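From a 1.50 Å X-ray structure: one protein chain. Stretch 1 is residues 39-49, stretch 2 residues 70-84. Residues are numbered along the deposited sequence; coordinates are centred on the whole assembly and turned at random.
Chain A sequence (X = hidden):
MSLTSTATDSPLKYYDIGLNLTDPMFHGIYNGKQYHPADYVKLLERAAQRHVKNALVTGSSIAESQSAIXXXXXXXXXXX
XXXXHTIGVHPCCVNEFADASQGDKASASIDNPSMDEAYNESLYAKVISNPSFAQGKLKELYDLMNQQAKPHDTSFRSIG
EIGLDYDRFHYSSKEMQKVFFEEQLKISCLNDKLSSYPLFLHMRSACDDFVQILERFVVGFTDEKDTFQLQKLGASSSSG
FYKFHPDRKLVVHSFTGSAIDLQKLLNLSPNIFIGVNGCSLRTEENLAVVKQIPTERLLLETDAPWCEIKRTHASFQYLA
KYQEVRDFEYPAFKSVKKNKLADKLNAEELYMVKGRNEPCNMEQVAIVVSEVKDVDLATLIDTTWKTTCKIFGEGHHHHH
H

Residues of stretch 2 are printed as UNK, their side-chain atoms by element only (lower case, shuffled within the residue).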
# COMPACT_ATOMS: atom_id res chain seq x y z
N ASP A 39 14.57 -15.19 -2.08
CA ASP A 39 14.79 -15.46 -0.66
C ASP A 39 13.65 -14.93 0.19
O ASP A 39 13.86 -14.58 1.34
CB ASP A 39 16.12 -14.85 -0.21
CG ASP A 39 16.12 -13.32 -0.26
OD1 ASP A 39 15.52 -12.71 -1.19
OD2 ASP A 39 16.75 -12.70 0.63
N TYR A 40 12.44 -14.88 -0.37
CA TYR A 40 11.34 -14.25 0.37
C TYR A 40 10.89 -15.03 1.61
O TYR A 40 10.39 -14.45 2.55
CB TYR A 40 10.17 -13.85 -0.54
CG TYR A 40 9.66 -14.96 -1.43
CD1 TYR A 40 8.78 -15.93 -0.95
CD2 TYR A 40 10.05 -15.04 -2.76
CE1 TYR A 40 8.31 -16.95 -1.77
CE2 TYR A 40 9.57 -16.04 -3.59
CZ TYR A 40 8.71 -17.00 -3.09
OH TYR A 40 8.25 -18.00 -3.92
N VAL A 41 11.10 -16.34 1.64
CA VAL A 41 10.77 -17.09 2.86
C VAL A 41 11.72 -16.68 4.00
O VAL A 41 11.26 -16.37 5.10
CB VAL A 41 10.65 -18.63 2.63
CG1 VAL A 41 10.53 -19.36 3.95
CG2 VAL A 41 9.44 -18.93 1.76
N LYS A 42 13.02 -16.60 3.73
CA LYS A 42 13.98 -16.09 4.73
C LYS A 42 13.71 -14.63 5.12
O LYS A 42 13.86 -14.24 6.29
CB LYS A 42 15.43 -16.26 4.27
CG LYS A 42 15.91 -17.69 4.42
CD LYS A 42 17.27 -17.87 3.77
CE LYS A 42 17.65 -19.34 3.69
NZ LYS A 42 18.43 -19.76 4.88
N LEU A 43 13.28 -13.84 4.14
CA LEU A 43 12.85 -12.49 4.39
C LEU A 43 11.72 -12.47 5.43
O LEU A 43 11.72 -11.63 6.34
CB LEU A 43 12.37 -11.85 3.09
CG LEU A 43 11.84 -10.43 3.21
CD1 LEU A 43 12.51 -9.53 2.21
CD2 LEU A 43 10.32 -10.41 3.11
N LEU A 44 10.76 -13.37 5.28
CA LEU A 44 9.64 -13.42 6.20
C LEU A 44 10.08 -13.90 7.58
O LEU A 44 9.57 -13.41 8.59
CB LEU A 44 8.49 -14.26 5.62
CG LEU A 44 7.83 -13.65 4.37
CD1 LEU A 44 6.98 -14.68 3.62
CD2 LEU A 44 7.01 -12.39 4.68
N GLU A 45 11.03 -14.82 7.61
CA GLU A 45 11.64 -15.26 8.88
C GLU A 45 12.34 -14.11 9.60
O GLU A 45 12.21 -13.97 10.83
CB GLU A 45 12.59 -16.45 8.63
CG GLU A 45 11.83 -17.69 8.16
CD GLU A 45 12.71 -18.85 7.70
OE1 GLU A 45 13.94 -18.70 7.59
OE2 GLU A 45 12.13 -19.94 7.46
N ARG A 46 13.07 -13.27 8.86
CA ARG A 46 13.71 -12.08 9.44
C ARG A 46 12.66 -11.14 10.03
O ARG A 46 12.84 -10.62 11.14
CB ARG A 46 14.56 -11.33 8.42
CG ARG A 46 15.82 -12.07 8.03
CD ARG A 46 16.72 -11.21 7.19
NE ARG A 46 16.26 -10.98 5.81
CZ ARG A 46 16.45 -11.83 4.80
NH1 ARG A 46 17.00 -13.04 5.02
NH2 ARG A 46 16.05 -11.50 3.58
N ALA A 47 11.58 -10.92 9.29
CA ALA A 47 10.52 -10.04 9.78
C ALA A 47 9.88 -10.57 11.07
O ALA A 47 9.65 -9.82 12.02
CB ALA A 47 9.47 -9.82 8.68
N ALA A 48 9.61 -11.88 11.10
CA ALA A 48 8.98 -12.51 12.28
C ALA A 48 9.89 -12.39 13.50
O ALA A 48 9.44 -12.12 14.63
CB ALA A 48 8.66 -13.96 12.00
N GLN A 49 11.19 -12.55 13.27
CA GLN A 49 12.18 -12.42 14.33
C GLN A 49 12.22 -11.00 14.89
O GLN A 49 12.53 -10.80 16.07
CB GLN A 49 13.56 -12.86 13.82
CG GLN A 49 14.61 -12.92 14.92
CD GLN A 49 15.88 -13.63 14.49
OE1 GLN A 49 15.83 -14.67 13.81
NE2 GLN A 49 17.01 -13.09 14.89
N UNK A 70 -1.38 -15.44 -5.85
CA UNK A 70 -0.68 -16.71 -6.01
C UNK A 70 0.51 -16.80 -5.09
O UNK A 70 0.80 -17.87 -4.56
c UNK A 70 -0.24 -16.87 -7.45
c UNK A 70 -1.07 -16.83 -9.83
c UNK A 70 -1.42 -17.07 -8.38
o UNK A 70 0.14 -16.74 -10.17
o UNK A 70 -2.02 -16.70 -10.64
N UNK A 71 1.22 -15.69 -4.89
CA UNK A 71 2.38 -15.70 -4.01
C UNK A 71 1.96 -15.96 -2.57
O UNK A 71 2.59 -16.77 -1.86
c UNK A 71 3.17 -14.39 -4.14
c UNK A 71 4.43 -14.24 -3.28
c UNK A 71 5.43 -15.38 -3.56
c UNK A 71 5.08 -12.88 -3.54
N UNK A 72 0.92 -15.27 -2.12
CA UNK A 72 0.41 -15.45 -0.78
C UNK A 72 -0.05 -16.89 -0.58
O UNK A 72 0.32 -17.51 0.42
c UNK A 72 -0.11 -13.05 -0.35
c UNK A 72 -1.48 -14.79 0.81
c UNK A 72 -0.72 -14.42 -0.48
N UNK A 73 -0.78 -17.44 -1.55
CA UNK A 73 -1.15 -18.87 -1.48
C UNK A 73 0.08 -19.79 -1.41
O UNK A 73 0.11 -20.74 -0.62
o UNK A 73 -2.37 -20.64 -2.60
c UNK A 73 -2.02 -19.25 -2.67
N UNK A 74 1.10 -19.48 -2.20
CA UNK A 74 2.29 -20.33 -2.31
C UNK A 74 3.08 -20.41 -1.01
O UNK A 74 3.76 -21.41 -0.75
o UNK A 74 2.62 -20.08 -4.68
c UNK A 74 3.21 -19.84 -3.42
N UNK A 75 3.01 -19.37 -0.19
CA UNK A 75 3.72 -19.37 1.10
C UNK A 75 2.85 -19.53 2.36
O UNK A 75 3.38 -19.42 3.48
c UNK A 75 3.87 -16.82 1.34
c UNK A 75 4.65 -18.14 1.29
c UNK A 75 5.69 -18.10 0.21
N UNK A 76 1.57 -19.85 2.21
CA UNK A 76 0.67 -19.92 3.38
C UNK A 76 1.14 -20.89 4.46
O UNK A 76 0.86 -20.70 5.66
n UNK A 76 -3.59 -23.62 0.56
c UNK A 76 -2.43 -21.85 1.92
c UNK A 76 -1.04 -21.68 2.54
c UNK A 76 -2.75 -23.34 1.76
c UNK A 76 -0.78 -20.23 2.97
N UNK A 77 1.83 -21.94 4.04
CA UNK A 77 2.33 -22.94 4.96
C UNK A 77 3.82 -22.79 5.23
O UNK A 77 4.41 -23.62 5.93
o UNK A 77 -0.18 -24.42 5.39
o UNK A 77 0.06 -25.08 3.32
c UNK A 77 0.53 -24.64 4.38
c UNK A 77 2.03 -24.35 4.44
N UNK A 78 4.43 -21.73 4.70
CA UNK A 78 5.86 -21.47 4.89
C UNK A 78 6.17 -20.16 5.61
O UNK A 78 7.25 -20.00 6.16
c UNK A 78 6.58 -22.83 2.78
c UNK A 78 7.45 -23.89 3.45
c UNK A 78 7.00 -22.61 1.34
c UNK A 78 6.61 -21.51 3.55
N UNK A 79 5.21 -19.24 5.59
CA UNK A 79 5.41 -17.89 6.14
C UNK A 79 5.07 -17.85 7.62
O UNK A 79 3.97 -18.20 8.01
o UNK A 79 4.63 -15.61 6.02
c UNK A 79 4.53 -16.89 5.40
N UNK A 80 6.03 -17.39 8.45
CA UNK A 80 5.70 -17.15 9.85
C UNK A 80 4.91 -15.85 10.07
O UNK A 80 4.48 -15.58 11.19
c UNK A 80 7.98 -16.59 9.47
c UNK A 80 7.07 -17.09 10.52
c UNK A 80 7.45 -17.11 8.16
N UNK A 81 4.75 -15.04 9.02
CA UNK A 81 3.83 -13.89 9.05
C UNK A 81 2.49 -14.29 8.46
O UNK A 81 2.44 -15.07 7.51
c UNK A 81 4.36 -12.72 8.22
c UNK A 81 6.61 -12.31 9.32
c UNK A 81 5.55 -10.56 7.91
c UNK A 81 5.30 -11.70 8.88
N UNK A 82 1.41 -13.75 9.02
CA UNK A 82 0.13 -13.88 8.37
C UNK A 82 0.08 -12.83 7.26
O UNK A 82 0.21 -11.62 7.53
c UNK A 82 -1.03 -13.69 9.35
n UNK A 82 -3.95 -16.44 6.42
c UNK A 82 -2.66 -15.25 8.19
c UNK A 82 -3.96 -15.32 7.41
c UNK A 82 -2.40 -13.84 8.72
N UNK A 83 -0.06 -13.29 6.02
CA UNK A 83 -0.09 -12.39 4.87
C UNK A 83 -1.48 -12.23 4.32
O UNK A 83 -2.21 -13.20 4.08
c UNK A 83 0.82 -12.91 3.78
c UNK A 83 2.90 -11.69 4.49
c UNK A 83 2.31 -13.03 4.14
c UNK A 83 3.08 -13.66 3.00
N UNK A 84 -1.83 -10.96 4.13
CA UNK A 84 -3.03 -10.56 3.41
C UNK A 84 -2.62 -9.83 2.15
O UNK A 84 -1.45 -9.53 1.96
c UNK A 84 -4.97 -11.80 7.91
c UNK A 84 -3.94 -9.71 4.30
c UNK A 84 -4.17 -10.68 7.97
c UNK A 84 -5.10 -11.57 5.53
c UNK A 84 -3.84 -10.00 6.80
c UNK A 84 -4.31 -10.44 5.57
o UNK A 84 -5.29 -12.46 9.09
c UNK A 84 -5.44 -12.26 6.69
O HOH W 1 9.69 -20.97 6.89

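Position 70 carries three carbons, the third bearing two oxygens, and stays clear of stretch 1; it is Glu-70. Position 71 has four carbons forked at the second, and one branch tip lies over a face of the Tyr-40 ring. This is Leu-71, whose CD1 lies 4.0 Å from the centroid of the Tyr-40 ring in a CH-pi contact and 3.7 Å from Tyr-40 CZ. At 72, one carbon carries two more, out of reach of stretch 1: Val-72. Positions 73 and 74 each show one carbon and one oxygen, hence Ser-73 and Ser-74; the hydroxyl of the latter turns back on its own helix, OG donating to Glu-70 O at 2.9 Å.

Position 75 again has a carbon carrying two carbons, placed among Tyr-40, Val-41 and Leu-44. It is Val-75: CG1 meets the edge of the Tyr-40 ring at CE1 (3.5 Å) and Val-41 CG2 at 4.1 Å. Position 76, four carbons in a row ending in nitrogen, is Lys-76, and 77, two carbons with two oxygens on the second, is Asp-77; both are exposed and touch nothing on stretch 1.

Position 78, four carbons forked at the second, lies beside Val-41, its CB 4.2 Å from Val-41 CG2; it is Leu-78. Its carbonyl and Glu-45 OE2 each accept a hydrogen bond from water 1, which bridges the stretches. Position 79 has one carbon and one oxygen, the oxygen 3.5 Å from Leu-44 CD1. As Ser-79, it spends its hydroxyl on its own stretch, OG donating to the backbone O of residue 81 at 2.7 Å.

At 80, three carbons close a ring onto the backbone nitrogen, against Leu-44, Glu-45 and Ala-48. This is Pro-80, with CG 3.7 Å from Ala-48 CB. Position 81, four carbons forked at the second, reaches Leu-44, Ala-47 and Ala-48: Leu-81, whose CD1 lies 3.8 Å from Ala-47 CB and 3.2 Å from Leu-44 O. Position 82, four carbons in a row ending in nitrogen, is out of reach of stretch 1 and is Lys-82. At 83 a four-carbon fork touches Leu-44; in Leu-83, CD1 is 4.1 Å from Leu-44 CD1. Position 84, one carbon and a six-carbon ring bearing oxygen, is Tyr-84, beyond reach.

The contact is essentially apolar, with no direct hydrogen bond across it. Tyr-40 and Val-41 pack against Leu-71, Val-75 and Leu-78, Leu-44 sits among Val-75 and residues 79, 80, 81 and 83, and Leu-81 CD1 packs against Ala-47 CB and Ala-48 CB, 3.8 Å from each, and close to the backbone of the 40-49 helix.

Stretch 2 70-84: ELVSSVKDLSPLKLY
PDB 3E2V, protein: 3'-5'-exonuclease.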